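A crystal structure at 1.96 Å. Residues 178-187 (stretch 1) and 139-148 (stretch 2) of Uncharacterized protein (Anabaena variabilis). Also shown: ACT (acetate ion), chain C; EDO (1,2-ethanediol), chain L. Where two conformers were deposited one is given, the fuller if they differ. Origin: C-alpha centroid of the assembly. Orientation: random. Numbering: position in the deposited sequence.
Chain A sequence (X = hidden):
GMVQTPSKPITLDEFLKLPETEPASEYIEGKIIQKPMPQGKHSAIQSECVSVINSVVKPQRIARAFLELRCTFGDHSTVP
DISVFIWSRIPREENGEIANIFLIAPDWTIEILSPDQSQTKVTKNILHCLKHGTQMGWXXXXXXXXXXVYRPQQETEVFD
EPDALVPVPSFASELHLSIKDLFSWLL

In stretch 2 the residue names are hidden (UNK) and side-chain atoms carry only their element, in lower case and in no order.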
ATOM      1  N   SER A 178       5.686 -18.848   8.287  1.00 32.75           N
ATOM      2  CA  SER A 178       6.815 -17.958   8.048  1.00 32.22           C
ATOM      3  C   SER A 178       6.769 -17.442   6.617  1.00 33.99           C
ATOM      4  O   SER A 178       6.111 -18.050   5.768  1.00 31.96           O
ATOM      5  CB  SER A 178       8.137 -18.672   8.305  1.00 36.22           C
ATOM      6  OG  SER A 178       8.356 -19.694   7.346  1.00 40.57           O
ATOM      7  N   ILE A 179       7.504 -16.358   6.340  1.00 31.36           N
ATOM      8  CA  ILE A 179       7.661 -15.789   4.992  1.00 29.83           C
ATOM      9  C   ILE A 179       8.270 -16.872   4.070  1.00 36.61           C
ATOM     10  O   ILE A 179       7.742 -17.124   2.980  1.00 35.55           O
ATOM     11  CB  ILE A 179       8.527 -14.489   5.065  1.00 31.65           C
ATOM     12  CG1 ILE A 179       7.713 -13.312   5.679  1.00 30.50           C
ATOM     13  CG2 ILE A 179       9.177 -14.080   3.711  1.00 30.84           C
ATOM     14  CD1 ILE A 179       6.518 -12.748   4.768  1.00 30.86           C
ATOM     15  N   LYS A 180       9.327 -17.558   4.549  1.00 36.15           N
ATOM     16  CA  LYS A 180      10.025 -18.601   3.788  1.00 37.99           C
ATOM     17  C   LYS A 180       9.049 -19.744   3.410  1.00 40.28           C
ATOM     18  O   LYS A 180       9.064 -20.181   2.258  1.00 38.92           O
ATOM     19  CB  LYS A 180      11.256 -19.083   4.568  1.00 43.11           C
ATOM     20  CG  LYS A 180      11.493 -20.588   4.692  1.00 69.85           C
ATOM     21  CD  LYS A 180      12.949 -20.909   5.011  1.00 86.88           C
ATOM     22  CE  LYS A 180      13.386 -20.513   6.405  1.00101.90           C
ATOM     23  NZ  LYS A 180      13.134 -21.574   7.434  1.00109.03           N
ATOM     24  N   ASP A 181       8.155 -20.148   4.335  1.00 35.99           N
ATOM     25  CA  ASP A 181       7.166 -21.200   4.084  1.00 36.30           C
ATOM     26  C   ASP A 181       6.161 -20.767   3.033  1.00 38.65           C
ATOM     27  O   ASP A 181       5.838 -21.552   2.141  1.00 38.42           O
ATOM     28  CB  ASP A 181       6.412 -21.603   5.373  1.00 38.63           C
ATOM     29  CG  ASP A 181       7.207 -22.434   6.373  1.00 59.41           C
ATOM     30  OD1 ASP A 181       8.229 -23.031   5.974  1.00 62.73           O
ATOM     31  OD2 ASP A 181       6.803 -22.479   7.561  1.00 68.69           O
ATOM     32  N   LEU A 182       5.659 -19.527   3.141  1.00 34.06           N
ATOM     33  CA  LEU A 182       4.683 -19.000   2.205  1.00 33.44           C
ATOM     34  C   LEU A 182       5.220 -19.007   0.770  1.00 36.94           C
ATOM     35  O   LEU A 182       4.567 -19.536  -0.122  1.00 35.60           O
ATOM     36  CB  LEU A 182       4.312 -17.556   2.599  1.00 33.83           C
ATOM     37  CG  LEU A 182       2.895 -17.053   2.292  1.00 37.97           C
ATOM     38  CD1 LEU A 182       2.705 -15.667   2.872  1.00 36.87           C
ATOM     39  CD2 LEU A 182       2.606 -17.003   0.817  1.00 43.81           C
ATOM     40  N   PHE A 183       6.385 -18.397   0.542  1.00 34.80           N
ATOM     41  CA  PHE A 183       6.918 -18.256  -0.809  1.00 34.75           C
ATOM     42  C   PHE A 183       7.600 -19.551  -1.320  1.00 41.00           C
ATOM     43  O   PHE A 183       7.816 -19.676  -2.523  1.00 42.67           O
ATOM     44  CB  PHE A 183       7.798 -16.994  -0.927  1.00 35.17           C
ATOM     45  CG  PHE A 183       6.943 -15.772  -0.619  1.00 33.34           C
ATOM     46  CD1 PHE A 183       5.954 -15.353  -1.502  1.00 33.78           C
ATOM     47  CD2 PHE A 183       7.056 -15.105   0.601  1.00 32.78           C
ATOM     48  CE1 PHE A 183       5.101 -14.283  -1.178  1.00 31.91           C
ATOM     49  CE2 PHE A 183       6.199 -14.034   0.924  1.00 32.90           C
ATOM     50  CZ  PHE A 183       5.225 -13.636   0.035  1.00 29.96           C
ATOM     51  N   SER A 184       7.770 -20.569  -0.458  1.00 38.96           N
ATOM     52  CA  SER A 184       8.256 -21.886  -0.892  1.00 41.04           C
ATOM     53  C   SER A 184       7.156 -22.594  -1.725  1.00 47.52           C
ATOM     54  O   SER A 184       7.438 -23.555  -2.454  1.00 48.61           O
ATOM     55  CB  SER A 184       8.654 -22.756   0.302  1.00 42.85           C
ATOM     56  OG  SER A 184       7.511 -23.280   0.964  1.00 46.05           O
ATOM     57  N   TRP A 185       5.898 -22.115  -1.609  1.00 42.52           N
ATOM     58  CA  TRP A 185       4.772 -22.678  -2.354  1.00 43.01           C
ATOM     59  C   TRP A 185       4.904 -22.385  -3.856  1.00 48.54           C
ATOM     60  O   TRP A 185       4.136 -22.937  -4.646  1.00 48.99           O
ATOM     61  CB  TRP A 185       3.436 -22.138  -1.819  1.00 41.07           C
ATOM     62  CG  TRP A 185       3.176 -22.433  -0.361  1.00 41.86           C
ATOM     63  CD1 TRP A 185       3.709 -23.444   0.390  1.00 46.00           C
ATOM     64  CD2 TRP A 185       2.261 -21.733   0.497  1.00 40.25           C
ATOM     65  NE1 TRP A 185       3.196 -23.402   1.671  1.00 45.52           N
ATOM     66  CE2 TRP A 185       2.305 -22.363   1.762  1.00 44.96           C
ATOM     67  CE3 TRP A 185       1.378 -20.655   0.306  1.00 40.34           C
ATOM     68  CZ2 TRP A 185       1.490 -21.962   2.825  1.00 43.35           C
ATOM     69  CZ3 TRP A 185       0.600 -20.227   1.378  1.00 41.09           C
ATOM     70  CH2 TRP A 185       0.667 -20.870   2.622  1.00 41.98           C
ATOM     71  N   LEU A 186       5.903 -21.555  -4.244  1.00 44.87           N
ATOM     72  CA  LEU A 186       6.237 -21.226  -5.626  1.00 45.79           C
ATOM     73  C   LEU A 186       7.178 -22.263  -6.233  1.00 52.72           C
ATOM     74  O   LEU A 186       7.333 -22.323  -7.466  1.00 52.78           O
ATOM     75  CB  LEU A 186       6.894 -19.838  -5.695  1.00 45.51           C
ATOM     76  CG  LEU A 186       6.006 -18.629  -5.329  1.00 47.35           C
ATOM     77  CD1 LEU A 186       6.806 -17.318  -5.386  1.00 46.95           C
ATOM     78  CD2 LEU A 186       4.798 -18.530  -6.238  1.00 48.83           C
ATOM     79  N   LEU A 187       7.828 -23.064  -5.365  1.00 50.54           N
ATOM     80  CA  LEU A 187       8.809 -24.084  -5.757  1.00 60.32           C
ATOM     81  C   LEU A 187       8.148 -25.363  -6.254  1.00 49.83           C
ATOM     82  O   LEU A 187       7.038 -25.692  -5.800  1.00 57.05           O
ATOM     83  CB  LEU A 187       9.770 -24.417  -4.595  1.00 61.70           C
ATOM     84  CG  LEU A 187      10.460 -23.228  -3.883  1.00 67.83           C
ATOM     85  CD1 LEU A 187      11.240 -23.713  -2.677  1.00 68.80           C
ATOM     86  CD2 LEU A 187      11.371 -22.407  -4.848  1.00 72.93           C
ATOM     87  OXT LEU A 187       8.759 -26.044  -7.095  1.00 52.62           O
ATOM     88  N   UNK A 139      -1.903  -8.517   2.170  1.00 26.01           N
ATOM     89  CA  UNK A 139      -1.564  -8.218   0.784  0.50 26.35           C
ATOM     90  C   UNK A 139      -0.249  -8.935   0.529  1.00 29.77           C
ATOM     91  O   UNK A 139       0.791  -8.541   1.066  1.00 30.51           O
ATOM     92  c   UNK A 139      -0.997  -6.350  -0.959  0.50 31.75           C
ATOM     93  c   UNK A 139      -1.081  -4.870  -1.206  0.50 34.63           C
ATOM     94  c   UNK A 139      -1.494  -6.705   0.462  0.50 26.67           C
ATOM     95  c   UNK A 139      -1.758  -7.100  -2.030  0.50 30.52           C
ATOM     96  N   UNK A 140      -0.317 -10.038  -0.210  1.00 26.04           N
ATOM     97  CA  UNK A 140       0.842 -10.880  -0.533  1.00 26.74           C
ATOM     98  C   UNK A 140       1.418 -10.429  -1.870  1.00 31.05           C
ATOM     99  O   UNK A 140       0.691 -10.333  -2.859  1.00 31.59           O
ATOM    100  c   UNK A 140      -0.054 -12.883   0.805  1.00 28.81           C
ATOM    101  c   UNK A 140      -0.694 -14.283   0.801  1.00 31.35           C
ATOM    102  c   UNK A 140       1.691 -13.261  -1.067  1.00 28.48           C
ATOM    103  c   UNK A 140       0.476 -12.403  -0.563  1.00 28.45           C
ATOM    104  N   UNK A 141       2.718 -10.140  -1.888  1.00 27.91           N
ATOM    105  CA  UNK A 141       3.430  -9.738  -3.099  1.00 28.99           C
ATOM    106  C   UNK A 141       4.445 -10.842  -3.439  1.00 33.32           C
ATOM    107  O   UNK A 141       5.545 -10.831  -2.882  1.00 33.01           O
ATOM    108  c   UNK A 141       4.857  -7.883  -4.149  1.00 37.19           C
ATOM    109  o   UNK A 141       5.165  -8.714  -5.035  1.00 38.22           O
ATOM    110  c   UNK A 141       4.118  -8.373  -2.911  1.00 31.36           C
ATOM    111  o   UNK A 141       5.067  -6.676  -4.264  1.00 42.12           O
ATOM    112  N   UNK A 142       4.097 -11.807  -4.318  1.00 31.49           N
ATOM    113  CA  UNK A 142       5.034 -12.922  -4.605  1.00 33.14           C
ATOM    114  C   UNK A 142       6.387 -12.452  -5.117  1.00 40.43           C
ATOM    115  O   UNK A 142       7.401 -12.921  -4.602  1.00 39.10           O
ATOM    116  c   UNK A 142       4.294 -13.758  -5.657  1.00 34.28           C
ATOM    117  c   UNK A 142       2.810 -12.011  -5.006  1.00 31.60           C
ATOM    118  c   UNK A 142       2.840 -13.494  -5.342  1.00 35.57           C
ATOM    119  N   UNK A 143       6.411 -11.472  -6.046  1.00 39.88           N
ATOM    120  CA  UNK A 143       7.653 -10.972  -6.610  1.00 42.60           C
ATOM    121  C   UNK A 143       8.594 -10.403  -5.563  1.00 46.06           C
ATOM    122  O   UNK A 143       9.797 -10.623  -5.659  1.00 47.58           O
ATOM    123  o   UNK A 143       6.849 -11.678  -9.232  1.00 54.77           O
ATOM    124  c   UNK A 143       6.830 -10.441  -9.018  1.00 54.19           C
ATOM    125  c   UNK A 143       7.393  -9.913  -7.700  1.00 45.40           C
ATOM    126  o   UNK A 143       6.348  -9.619  -9.821  1.00 61.79           O
ATOM    127  N   UNK A 144       8.068  -9.671  -4.583  1.00 40.54           N
ATOM    128  CA  UNK A 144       8.900  -9.071  -3.550  1.00 39.72           C
ATOM    129  C   UNK A 144       8.985  -9.954  -2.318  1.00 40.68           C
ATOM    130  O   UNK A 144       9.598  -9.535  -1.340  1.00 41.18           O
ATOM    131  o   UNK A 144       9.536  -4.917  -5.350  1.00 57.20           O
ATOM    132  c   UNK A 144       8.357  -7.682  -3.163  1.00 40.91           C
ATOM    133  c   UNK A 144       9.552  -5.772  -4.437  1.00 65.06           C
ATOM    134  c   UNK A 144       8.352  -6.685  -4.310  1.00 51.67           C
ATOM    135  o   UNK A 144      10.493  -5.893  -3.621  1.00 62.52           O
ATOM    136  N   UNK A 145       8.332 -11.143  -2.328  1.00 35.04           N
ATOM    137  CA  UNK A 145       8.281 -12.085  -1.180  1.00 32.96           C
ATOM    138  C   UNK A 145       7.973 -11.295   0.103  1.00 36.12           C
ATOM    139  O   UNK A 145       8.672 -11.371   1.114  1.00 35.18           O
ATOM    140  o   UNK A 145      11.471 -15.136  -1.186  1.00 60.56           O
ATOM    141  c   UNK A 145       9.580 -12.902  -1.064  1.00 35.18           C
ATOM    142  c   UNK A 145      11.076 -14.602  -2.220  1.00 60.71           C
ATOM    143  c   UNK A 145       9.789 -13.822  -2.274  1.00 42.82           C
ATOM    144  n   UNK A 145      11.723 -14.739  -3.353  1.00 52.98           N
ATOM    145  N   UNK A 146       6.915 -10.491   0.024  1.00 32.70           N
ATOM    146  CA  UNK A 146       6.511  -9.601   1.079  1.00 31.74           C
ATOM    147  C   UNK A 146       5.040  -9.781   1.369  1.00 34.08           C
ATOM    148  O   UNK A 146       4.250 -10.081   0.468  1.00 32.03           O
ATOM    149  c   UNK A 146       6.813  -8.133   0.637  1.00 38.63           C
ATOM    150  o   UNK A 146       8.229  -7.963   0.511  1.00 39.97           O
ATOM    151  c   UNK A 146       6.245  -7.067   1.613  1.00 35.53           C
ATOM    152  N   UNK A 147       4.683  -9.618   2.639  1.00 29.88           N
ATOM    153  CA  UNK A 147       3.289  -9.584   3.052  1.00 27.96           C
ATOM    154  C   UNK A 147       3.048  -8.272   3.806  1.00 31.10           C
ATOM    155  O   UNK A 147       3.757  -7.974   4.772  1.00 30.92           O
ATOM    156  c   UNK A 147       1.303 -10.692   4.152  1.00 27.58           C
ATOM    157  c   UNK A 147       2.801 -10.813   3.866  1.00 28.94           C
ATOM    158  c   UNK A 147       3.095 -12.122   3.118  1.00 28.64           C
ATOM    159  N   UNK A 148       2.040  -7.502   3.367  1.00 27.02           N
ATOM    160  CA  UNK A 148       1.579  -6.330   4.109  1.00 26.67           C
ATOM    161  C   UNK A 148       0.409  -6.780   4.938  1.00 30.54           C
ATOM    162  O   UNK A 148      -0.486  -7.460   4.415  1.00 29.00           O
ATOM    163  c   UNK A 148       1.174  -5.164   3.198  1.00 29.01           C
ATOM    164  c   UNK A 148       4.257  -3.080   2.363  1.00 40.05           C
ATOM    165  c   UNK A 148       2.297  -4.511   2.433  1.00 33.43           C
ATOM    166  c   UNK A 148       2.420  -4.691   1.062  1.00 38.37           C
ATOM    167  c   UNK A 148       4.341  -3.233   1.003  1.00 40.15           C
ATOM    168  c   UNK A 148       3.435  -4.032   0.341  1.00 42.82           C
ATOM    169  c   UNK A 148       3.228  -3.714   3.081  1.00 37.71           C
TER
HETATM  170  C   ACT C 187       3.869  -9.310  -8.013  1.00 45.01           C
HETATM  171  O   ACT C 187       4.161 -10.333  -7.414  1.00 41.37           O
HETATM  172  OXT ACT C 187       4.279  -8.182  -7.580  1.00 46.50           O
HETATM  173  CH3 ACT C 187       3.106  -9.431  -9.308  1.00 45.26           C
HETATM  174  C1  EDO L 195      13.021  -4.549  -1.224  1.00 61.82           C
HETATM  175  O1  EDO L 195      13.841  -4.275  -0.078  1.00 66.64           O
HETATM  176  C2  EDO L 195      11.884  -3.539  -1.287  1.00 56.73           C
HETATM  177  O2  EDO L 195      10.651  -4.245  -1.526  1.00 56.73           O

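Position 139 carries four side-chain carbons, forked at the second, and none comes near stretch 1; this is Leu 139, in a strand that enters from earlier in the chain. At position 140 there are again four carbons, but the fork lies at the first and one arm is two carbons long; the CA-to-CB bond points toward stretch 1, and the carbons pack against Phe 183 and Leu 182. This is Ile 140, with CG2 3.6 Å from Phe 183 CE1 and CD1 4.2 Å from Leu 182 CD1.

Position 141 has two carbons, the second bearing two oxygens, and its CA-to-CB bond points away from stretch 1. Such a short carboxylate is Asp 141; its OD1 accepts a hydrogen bond from the backbone N of position 144 (3.1 Å) and lies 2.7 Å from OXT of the acetate. At position 142 three carbons close a ring onto the backbone nitrogen, and the residue touches Phe 183 and Leu 186; the ring is the mark of Pro 142. Its CA is 3.7 Å from Phe 183 CE1, and its CB meets Leu 186 CD1 at 4.4 Å.

Position 143 repeats the pattern of two carbons and two terminal oxygens, well clear of the helix: Asp 143, whose N donates to acetate O at 2.9 Å. Position 144 is one carbon longer, with two oxygens on the third, and its CA-to-CB bond also points away; it is Glu 144, and its OE1 accepts a hydrogen bond from O2 of the ethanediol (2.7 Å).

Three carbons at position 145 end in one oxygen and one nitrogen, an amide, and the residue touches Phe 183 and Ile 179; hence Gln 145. With it the type I turn begun at Pro 142 closes, Gln 145 N donating to Pro 142 O at 3.0 Å. Its CB lies 3.7 Å from Phe 183 CD2, and its backbone O is 3.8 Å from Ile 179 CG2. At position 146 one carbon bears an oxygen and a carbon, the CA-to-CB bond points away, and the backbone N lies 3.6 Å from Phe 183 CZ; this is Thr 146, whose OG1 donates to Glu 144 O at 2.8 Å.

Position 147, one carbon carrying two others, touches Leu 182, Ile 179 and Phe 183; it is Val 147, whose CG2 approaches Leu 182 CD1 (3.6 Å) and Ile 179 CD1 (3.9 Å). Position 148 has one carbon and a six-carbon ring, out of reach of stretch 1: Phe 148.

No hydrogen bond crosses the contact, which rests on apolar packing. Phe 183 has the largest covered area: Gln 145 CA sits 3.5 Å from the centroid of its ring, over one face, in a CH-pi contact. Leu 182 packs on Ile 140 and Val 147, and Ile 179 on Val 147, while the CA-to-CB bonds of Asp 143 and Glu 144 point away.

Stretch 2 (139-148) LIDPDEQTVF
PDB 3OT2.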